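Local atomic coordinates of PDZ domain protein (Parabacteroides distasonis, PDB entry 4L8N), a protein that is of unknown function but binds magnesium and carries a DUF4136 domain and PDZ domains, modules that commonly bind other proteins. Residues S112-E120 / Y361-R372. Residues are numbered along the deposited sequence; the frame is centred on the assembly and turned at random.
With EOH (ethanol), chain B.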
loop_
_atom_site.group_PDB
_atom_site.type_symbol
_atom_site.label_atom_id
_atom_site.label_comp_id
_atom_site.label_asym_id
_atom_site.label_seq_id
_atom_site.Cartn_x
_atom_site.Cartn_y
_atom_site.Cartn_z
ATOM N N SER A 112 23.902 -24.562 -16.161
ATOM C CA SER A 112 23.610 -23.135 -16.092
ATOM C C SER A 112 24.213 -22.391 -17.276
ATOM O O SER A 112 23.546 -21.511 -17.825
ATOM C CB SER A 112 24.139 -22.551 -14.796
ATOM O OG SER A 112 23.170 -22.692 -13.776
ATOM N N ALA A 113 25.450 -22.764 -17.700
ATOM C CA ALA A 113 26.141 -22.144 -18.830
ATOM C C ALA A 113 25.469 -22.481 -20.176
ATOM O O ALA A 113 25.420 -21.624 -21.063
ATOM C CB ALA A 113 27.604 -22.564 -18.849
ATOM N N TYR A 114 24.954 -23.708 -20.332
ATOM C CA TYR A 114 24.270 -24.122 -21.562
ATOM C C TYR A 114 22.715 -24.129 -21.386
ATOM O O TYR A 114 22.020 -24.859 -22.092
ATOM C CB TYR A 114 24.769 -25.513 -21.983
ATOM C CG TYR A 114 26.133 -25.553 -22.641
ATOM C CD1 TYR A 114 26.272 -25.344 -24.010
ATOM C CD2 TYR A 114 27.264 -25.927 -21.924
ATOM C CE1 TYR A 114 27.511 -25.447 -24.636
ATOM C CE2 TYR A 114 28.514 -26.008 -22.532
ATOM C CZ TYR A 114 28.634 -25.773 -23.891
ATOM O OH TYR A 114 29.857 -25.869 -24.509
ATOM N N ALA A 115 22.175 -23.274 -20.497
ATOM C CA ALA A 115 20.742 -23.203 -20.157
ATOM C C ALA A 115 19.814 -22.907 -21.351
ATOM O O ALA A 115 18.641 -23.291 -21.334
ATOM C CB ALA A 115 20.515 -22.159 -19.078
HETATM N N MSE A 116 20.324 -22.264 -22.392
HETATM C CA MSE A 116 19.452 -21.933 -23.484
HETATM C C MSE A 116 19.164 -23.122 -24.387
HETATM O O MSE A 116 18.260 -23.039 -25.214
HETATM C CB MSE A 116 19.923 -20.699 -24.209
HETATM C CG MSE A 116 19.459 -19.456 -23.454
HETATM SE SE MSE A 116 20.205 -17.879 -24.184
HETATM C CE MSE A 116 20.497 -16.849 -22.449
ATOM N N TYR A 117 19.775 -24.278 -24.110
ATOM C CA TYR A 117 19.366 -25.511 -24.758
ATOM C C TYR A 117 17.968 -25.864 -24.229
ATOM O O TYR A 117 17.135 -26.419 -24.955
ATOM C CB TYR A 117 20.328 -26.660 -24.403
ATOM C CG TYR A 117 21.669 -26.734 -25.103
ATOM C CD1 TYR A 117 21.794 -26.407 -26.451
ATOM C CD2 TYR A 117 22.770 -27.303 -24.472
ATOM C CE1 TYR A 117 23.009 -26.559 -27.125
ATOM C CE2 TYR A 117 23.981 -27.473 -25.137
ATOM C CZ TYR A 117 24.104 -27.081 -26.458
ATOM O OH TYR A 117 25.313 -27.213 -27.095
ATOM N N SER A 118 17.733 -25.542 -22.915
ATOM C CA SER A 118 16.500 -25.875 -22.225
ATOM C C SER A 118 16.055 -24.834 -21.195
ATOM O O SER A 118 16.102 -25.114 -19.992
ATOM C CB SER A 118 16.657 -27.227 -21.547
ATOM O OG SER A 118 15.386 -27.712 -21.161
ATOM N N LEU A 119 15.553 -23.656 -21.659
ATOM C CA LEU A 119 15.048 -22.594 -20.769
ATOM C C LEU A 119 13.823 -23.062 -19.997
ATOM O O LEU A 119 13.567 -22.584 -18.899
ATOM C CB LEU A 119 14.708 -21.306 -21.523
ATOM C CG LEU A 119 15.855 -20.372 -21.868
ATOM C CD1 LEU A 119 15.321 -19.074 -22.449
ATOM C CD2 LEU A 119 16.704 -20.040 -20.653
ATOM N N GLU A 120 13.087 -24.002 -20.590
ATOM C CA GLU A 120 11.909 -24.683 -20.078
ATOM C C GLU A 120 12.189 -25.345 -18.753
ATOM O O GLU A 120 11.276 -25.487 -17.943
ATOM C CB GLU A 120 11.469 -25.769 -21.078
ATOM C CG GLU A 120 10.811 -25.222 -22.326
ATOM C CD GLU A 120 11.696 -24.974 -23.528
ATOM O OE1 GLU A 120 12.916 -24.745 -23.363
ATOM O OE2 GLU A 120 11.145 -24.987 -24.650
ATOM N N TYR A 361 28.406 -22.353 -29.455
ATOM C CA TYR A 361 27.139 -22.274 -28.726
ATOM C C TYR A 361 26.378 -20.993 -29.094
ATOM O O TYR A 361 25.169 -21.048 -29.338
ATOM C CB TYR A 361 27.397 -22.345 -27.203
ATOM C CG TYR A 361 26.161 -22.222 -26.340
ATOM C CD1 TYR A 361 25.164 -23.194 -26.369
ATOM C CD2 TYR A 361 26.008 -21.158 -25.458
ATOM C CE1 TYR A 361 24.043 -23.106 -25.544
ATOM C CE2 TYR A 361 24.890 -21.056 -24.634
ATOM C CZ TYR A 361 23.909 -22.033 -24.681
ATOM O OH TYR A 361 22.793 -21.930 -23.891
ATOM N N LYS A 362 27.091 -19.843 -29.129
ATOM C CA LYS A 362 26.548 -18.527 -29.500
ATOM C C LYS A 362 26.001 -18.568 -30.932
ATOM O O LYS A 362 24.996 -17.922 -31.219
ATOM C CB LYS A 362 27.617 -17.418 -29.366
ATOM C CG LYS A 362 28.012 -17.080 -27.932
ATOM C CD LYS A 362 28.943 -15.878 -27.884
ATOM C CE LYS A 362 29.883 -15.925 -26.700
ATOM N NZ LYS A 362 31.125 -16.688 -27.009
ATOM N N ARG A 363 26.643 -19.353 -31.810
ATOM C CA ARG A 363 26.221 -19.549 -33.194
ATOM C C ARG A 363 24.896 -20.308 -33.253
ATOM O O ARG A 363 24.040 -19.942 -34.061
ATOM C CB ARG A 363 27.293 -20.284 -33.993
ATOM C CG ARG A 363 28.378 -19.362 -34.523
ATOM C CD ARG A 363 29.427 -20.154 -35.258
ATOM N NE ARG A 363 30.643 -20.289 -34.455
ATOM C CZ ARG A 363 31.359 -21.408 -34.354
ATOM N NH1 ARG A 363 30.975 -22.513 -34.990
ATOM N NH2 ARG A 363 32.452 -21.439 -33.599
ATOM N N PHE A 364 24.715 -21.336 -32.371
ATOM C CA PHE A 364 23.489 -22.146 -32.244
ATOM C C PHE A 364 22.292 -21.294 -31.787
ATOM O O PHE A 364 21.183 -21.506 -32.267
ATOM C CB PHE A 364 23.688 -23.337 -31.259
ATOM C CG PHE A 364 22.419 -23.993 -30.742
ATOM C CD1 PHE A 364 21.705 -24.890 -31.532
ATOM C CD2 PHE A 364 21.929 -23.698 -29.473
ATOM C CE1 PHE A 364 20.515 -25.458 -31.075
ATOM C CE2 PHE A 364 20.743 -24.281 -29.010
ATOM C CZ PHE A 364 20.054 -25.165 -29.811
ATOM N N ILE A 365 22.497 -20.383 -30.834
ATOM C CA ILE A 365 21.400 -19.571 -30.321
ATOM C C ILE A 365 20.913 -18.628 -31.400
ATOM O O ILE A 365 19.707 -18.462 -31.554
ATOM C CB ILE A 365 21.801 -18.846 -29.024
ATOM C CG1 ILE A 365 22.027 -19.887 -27.913
ATOM C CG2 ILE A 365 20.742 -17.831 -28.602
ATOM C CD1 ILE A 365 23.067 -19.529 -27.059
ATOM N N THR A 366 21.856 -18.068 -32.169
ATOM C CA THR A 366 21.650 -17.147 -33.282
ATOM C C THR A 366 20.786 -17.828 -34.360
ATOM O O THR A 366 19.718 -17.324 -34.728
ATOM C CB THR A 366 23.063 -16.729 -33.818
ATOM O OG1 THR A 366 23.634 -15.751 -32.945
ATOM C CG2 THR A 366 23.045 -16.195 -35.257
ATOM N N ASN A 367 21.268 -18.989 -34.831
ATOM C CA ASN A 367 20.711 -19.784 -35.906
ATOM C C ASN A 367 19.405 -20.522 -35.550
ATOM O O ASN A 367 18.753 -21.044 -36.466
ATOM C CB ASN A 367 21.767 -20.767 -36.388
ATOM C CG ASN A 367 22.954 -20.111 -37.074
ATOM O OD1 ASN A 367 22.876 -18.992 -37.597
ATOM N ND2 ASN A 367 24.087 -20.793 -37.088
ATOM N N THR A 368 18.992 -20.535 -34.252
ATOM C CA THR A 368 17.743 -21.191 -33.851
ATOM C C THR A 368 16.745 -20.202 -33.244
ATOM O O THR A 368 15.688 -20.639 -32.776
ATOM C CB THR A 368 17.993 -22.378 -32.913
ATOM O OG1 THR A 368 18.608 -21.933 -31.703
ATOM C CG2 THR A 368 18.809 -23.463 -33.558
HETATM N N MSE A 369 17.039 -18.876 -33.292
HETATM C CA MSE A 369 16.128 -17.822 -32.779
HETATM C C MSE A 369 14.738 -17.901 -33.442
HETATM O O MSE A 369 13.725 -17.534 -32.836
HETATM C CB MSE A 369 16.709 -16.413 -33.010
HETATM C CG MSE A 369 17.848 -16.035 -32.078
HETATM SE SE MSE A 369 17.468 -16.253 -30.199
HETATM C CE MSE A 369 16.328 -14.738 -29.941
ATOM N N GLN A 370 14.723 -18.388 -34.690
ATOM C CA GLN A 370 13.564 -18.628 -35.546
ATOM C C GLN A 370 12.625 -19.720 -34.996
ATOM O O GLN A 370 11.437 -19.735 -35.351
ATOM C CB GLN A 370 14.028 -19.018 -36.955
ATOM C CG GLN A 370 15.246 -19.943 -36.992
ATOM C CD GLN A 370 15.525 -20.495 -38.372
ATOM O OE1 GLN A 370 14.641 -20.569 -39.250
ATOM N NE2 GLN A 370 16.760 -20.935 -38.581
ATOM N N TYR A 371 13.154 -20.628 -34.151
ATOM C CA TYR A 371 12.401 -21.741 -33.576
ATOM C C TYR A 371 11.908 -21.478 -32.146
ATOM O O TYR A 371 11.326 -22.369 -31.536
ATOM C CB TYR A 371 13.235 -23.021 -33.587
ATOM C CG TYR A 371 13.862 -23.403 -34.909
ATOM C CD1 TYR A 371 13.135 -23.336 -36.097
ATOM C CD2 TYR A 371 15.142 -23.951 -34.959
ATOM C CE1 TYR A 371 13.701 -23.725 -37.314
ATOM C CE2 TYR A 371 15.713 -24.353 -36.168
ATOM C CZ TYR A 371 14.988 -24.237 -37.342
ATOM O OH TYR A 371 15.560 -24.635 -38.529
ATOM N N ARG A 372 12.114 -20.264 -31.636
ATOM C CA ARG A 372 11.672 -19.824 -30.317
ATOM C C ARG A 372 10.224 -19.329 -30.387
ATOM O O ARG A 372 9.797 -18.896 -31.459
ATOM C CB ARG A 372 12.587 -18.698 -29.817
ATOM C CG ARG A 372 14.046 -19.081 -29.701
ATOM C CD ARG A 372 14.425 -19.234 -28.257
ATOM N NE ARG A 372 15.797 -19.705 -28.105
ATOM C CZ ARG A 372 16.212 -20.456 -27.091
ATOM N NH1 ARG A 372 15.364 -20.827 -26.142
ATOM N NH2 ARG A 372 17.474 -20.858 -27.028
HETATM C C1 EOH B . 12.337 -13.767 -33.018
HETATM C C2 EOH B . 12.683 -13.900 -34.509
HETATM O O EOH B . 11.754 -15.001 -32.654
HETATM O O HOH W 1 22.966 -20.291 -22.057
HETATM O O HOH W 2 14.835 -23.446 -24.471
#
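Tyr-361, on helix 354-367, reaches into the turn that follows helix 107-113, where its ring meets those of Tyr-114 and Tyr-117 at steep angles. The edge of Tyr-114 points at one face of Tyr-361 in a T-shaped pair, CD1 to CD1 3.4 Å, while Ile-365 CD1 lies over the opposite face. Tyr-361 in turn directs its own CE1 edge over the centre of the Tyr-117 ring, the planes at 82°. Tyr-117 then sets CD1 3.5 Å from Phe-364 CE2, an offset edge-to-face pair that completes an aromatic cluster. With CG anti to the backbone N (chi1 178°), the ring of Tyr-361 is directed toward the turn, and its OH accepts a bent hydrogen bond (136°) from Met-116 N at 2.9 Å; a water links the same OH to Ala-113 O. A phenylalanine in place of Tyr-361 would probably leave Met-116 N without this acceptor and the water with one anchor fewer. Farther along, Arg-372 NH2 donates to Met-116 O at 2.9 Å, nearly in the guanidinium plane, and NH1 binds Met-388 O. Beyond these, Trp-390 NE1 holds Tyr-117 O. Both backbone polar atoms of Met-116 are thus engaged by side chains, tying the turn to helix 354-367 through Tyr-361 and to the chain beyond through Arg-372, beside an aromatic interface.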